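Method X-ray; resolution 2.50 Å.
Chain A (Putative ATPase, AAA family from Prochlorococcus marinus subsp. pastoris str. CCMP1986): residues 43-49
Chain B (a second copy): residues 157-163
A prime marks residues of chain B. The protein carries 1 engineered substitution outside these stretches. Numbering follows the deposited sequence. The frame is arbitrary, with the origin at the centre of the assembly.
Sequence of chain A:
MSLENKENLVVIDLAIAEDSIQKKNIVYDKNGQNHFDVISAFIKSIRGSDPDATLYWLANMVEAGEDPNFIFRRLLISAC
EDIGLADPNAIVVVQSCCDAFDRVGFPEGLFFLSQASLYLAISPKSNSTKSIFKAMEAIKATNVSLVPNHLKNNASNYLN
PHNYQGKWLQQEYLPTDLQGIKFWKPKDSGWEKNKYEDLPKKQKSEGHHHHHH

Chain A, residues 43-49: IKSIRGS
Chain B (157-163) NYLNPHN

The chain A stretch is the last turn of a helix that begins earlier in the chain, followed by a short exit; residues 157 to 160 of the chain B stretch follow no regular helix or strand, and the stretch lies against the helix end. The backbones come nearest at Gly48 and Pro161′, whose CA atoms are 6.3 Å apart, and the two stretches together bury 315 Å².

Ile43 (phi/psi -69/-39; chi1 and chi2 both m) stands outside the contact. Its O accepts a backbone hydrogen bond from Arg47 N at 2.8 Å, the i to i+4 pattern of the helix.

Lys44 (-65/-31) points its CA-to-CB bond toward chain B. With rotamer m, t, t, p, its chain extends and then bends at chi4, laying the terminal methylene over one face of the Tyr158′ ring. Lys44 CE lies 3.4 Å from the ring centroid and 11° off the normal, a CH-pi contact, and its closest ring atom is Tyr158′ CD1 at 3.5 Å. Lys44 NZ lies 4.5 Å from the same centroid, 10° off the normal, so a cation-pi interaction accompanies it. Tyr158′ meets this approach with phi/psi -73/134, chi1 169° (t) and chi2 63°.

The backbone of Lys44 contributes too. Water 1 donates to Lys44 O at 2.6 Å and is hydrogen-bonded to Tyr158′ OH, also at 2.6 Å, linking the helix backbone to the phenol. Lys44 O also accepts from Gly48 N at 2.9 Å.

The CA-to-CB bond of Ser45 (-67/-46; chi1 m) points away from the chain B stretch, and Ile46 (-54/-50; m, t) is out of reach. Both are helical.

Arg47 (-59/-33) has the most area covered by the opposing stretch, 94 Å². Its CA-to-CB bond points toward chain B, and chi1 and chi2 are both t before chi3 turns to m, with chi4 at 128°. Arg47 NH1 donates to Tyr158′ OH at 3.0 Å with an N-H...acceptor angle of 152°; the oxygen sits at the guanidinium edge, near its plane, as suits an in-plane N-H donor. Farther back, Arg47 CD packs 3.4 Å from Asn160′ OD1, 3.7 Å from His162′ CD2 and 3.9 Å from Pro161′ CD. The Asn160′ side chain (chi1 -166°, t; chi2 -51°) is held by its own chain: His162′ N donates to Asn160′ OD1 at 2.9 Å. His162′ has chi1 -64° (m) and chi2 -51°.

Gly48 (-86/7) is the first residue to leave helical phi/psi. Its CA lies 4.1 Å from Pro161′ CG, which is also 3.9 Å from Arg47 O, so the proline ring, puckered C-gamma exo at phi/psi -51/-28, packs against backbone at the helix end.

Ser49 (58/47; chi1 m) turns to positive phi and makes no contact with chain B; its N donates to Ile46 O at 2.9 Å.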

# COMPACT_ATOMS: atom_id res chain seq x y z
N ILE A 43 -1.97 18.95 -15.24
CA ILE A 43 -0.94 17.90 -15.27
C ILE A 43 0.48 18.48 -15.50
O ILE A 43 1.46 18.02 -14.89
CB ILE A 43 -1.24 16.80 -16.35
CG1 ILE A 43 -2.43 15.93 -15.92
CG2 ILE A 43 0.01 15.99 -16.71
CD1 ILE A 43 -2.34 15.35 -14.53
N LYS A 44 0.60 19.49 -16.36
CA LYS A 44 1.94 20.10 -16.51
C LYS A 44 2.39 20.78 -15.22
O LYS A 44 3.57 20.84 -14.95
CB LYS A 44 2.01 21.12 -17.65
CG LYS A 44 1.73 20.56 -19.02
CD LYS A 44 1.31 21.69 -19.96
CE LYS A 44 1.58 21.28 -21.39
NZ LYS A 44 0.61 20.25 -21.84
N SER A 45 1.43 21.29 -14.45
CA SER A 45 1.75 21.90 -13.15
C SER A 45 2.25 20.85 -12.17
O SER A 45 3.26 21.06 -11.51
CB SER A 45 0.53 22.69 -12.56
OG SER A 45 0.20 23.83 -13.38
N ILE A 46 1.55 19.71 -12.09
CA ILE A 46 2.06 18.57 -11.35
C ILE A 46 3.46 18.18 -11.82
O ILE A 46 4.40 18.09 -11.02
CB ILE A 46 1.09 17.37 -11.41
CG1 ILE A 46 -0.15 17.68 -10.51
CG2 ILE A 46 1.82 16.03 -11.09
CD1 ILE A 46 -1.25 16.65 -10.64
N ARG A 47 3.63 18.03 -13.13
CA ARG A 47 4.94 17.64 -13.69
C ARG A 47 6.04 18.63 -13.33
O ARG A 47 7.18 18.24 -13.14
CB ARG A 47 4.88 17.43 -15.21
CG ARG A 47 6.15 16.99 -15.80
CD ARG A 47 6.00 16.77 -17.33
NE ARG A 47 4.91 15.85 -17.60
CZ ARG A 47 3.91 16.10 -18.45
NH1 ARG A 47 3.89 17.21 -19.16
NH2 ARG A 47 2.95 15.21 -18.60
N GLY A 48 5.68 19.92 -13.22
CA GLY A 48 6.63 20.99 -12.88
C GLY A 48 6.82 21.18 -11.39
O GLY A 48 7.46 22.13 -10.94
N SER A 49 6.24 20.29 -10.59
CA SER A 49 6.40 20.37 -9.14
C SER A 49 5.92 21.68 -8.56
O SER A 49 6.59 22.26 -7.72
CB SER A 49 7.83 20.07 -8.71
OG SER A 49 8.27 18.81 -9.23
N ASN B 157 4.95 25.76 -27.57
CA ASN B 157 6.05 26.40 -26.84
C ASN B 157 6.26 25.79 -25.43
O ASN B 157 6.99 26.34 -24.63
CB ASN B 157 5.85 27.93 -26.76
CG ASN B 157 4.40 28.32 -26.34
OD1 ASN B 157 3.51 27.45 -26.32
ND2 ASN B 157 4.15 29.61 -26.03
N TYR B 158 5.61 24.66 -25.13
CA TYR B 158 5.71 24.04 -23.80
C TYR B 158 7.06 23.40 -23.66
O TYR B 158 7.49 22.73 -24.60
CB TYR B 158 4.63 22.95 -23.63
CG TYR B 158 4.83 22.08 -22.41
CD1 TYR B 158 4.76 22.65 -21.11
CD2 TYR B 158 5.09 20.70 -22.52
CE1 TYR B 158 4.94 21.88 -19.95
CE2 TYR B 158 5.25 19.90 -21.33
CZ TYR B 158 5.17 20.51 -20.06
OH TYR B 158 5.34 19.79 -18.89
N LEU B 159 7.74 23.61 -22.54
CA LEU B 159 8.96 22.79 -22.26
C LEU B 159 8.76 21.73 -21.15
O LEU B 159 8.07 21.96 -20.16
CB LEU B 159 10.21 23.64 -22.00
CG LEU B 159 10.54 24.53 -23.22
CD1 LEU B 159 11.33 25.78 -22.81
CD2 LEU B 159 11.23 23.75 -24.36
N ASN B 160 9.36 20.56 -21.35
CA ASN B 160 9.06 19.45 -20.50
C ASN B 160 10.19 19.27 -19.52
O ASN B 160 11.34 19.02 -19.92
CB ASN B 160 8.87 18.19 -21.35
CG ASN B 160 8.23 17.04 -20.61
OD1 ASN B 160 8.67 16.64 -19.50
ND2 ASN B 160 7.20 16.47 -21.23
N PRO B 161 9.87 19.39 -18.22
CA PRO B 161 10.86 19.19 -17.16
C PRO B 161 11.65 17.87 -17.27
O PRO B 161 12.78 17.84 -16.81
CB PRO B 161 10.01 19.23 -15.87
CG PRO B 161 8.75 19.99 -16.27
CD PRO B 161 8.53 19.77 -17.72
N HIS B 162 11.08 16.82 -17.88
CA HIS B 162 11.79 15.55 -18.06
C HIS B 162 12.88 15.64 -19.12
O HIS B 162 13.79 14.80 -19.15
CB HIS B 162 10.85 14.43 -18.53
CG HIS B 162 9.78 14.07 -17.55
ND1 HIS B 162 10.04 13.78 -16.23
CD2 HIS B 162 8.43 13.95 -17.71
CE1 HIS B 162 8.90 13.52 -15.60
NE2 HIS B 162 7.92 13.60 -16.48
N ASN B 163 12.78 16.60 -20.04
CA ASN B 163 13.82 16.76 -21.06
C ASN B 163 14.92 17.72 -20.54
O ASN B 163 15.90 18.01 -21.21
CB ASN B 163 13.23 17.26 -22.39
CG ASN B 163 12.26 16.24 -23.05
OD1 ASN B 163 12.52 15.03 -23.08
ND2 ASN B 163 11.14 16.75 -23.59
O HOH W 1 5.64 20.89 -16.58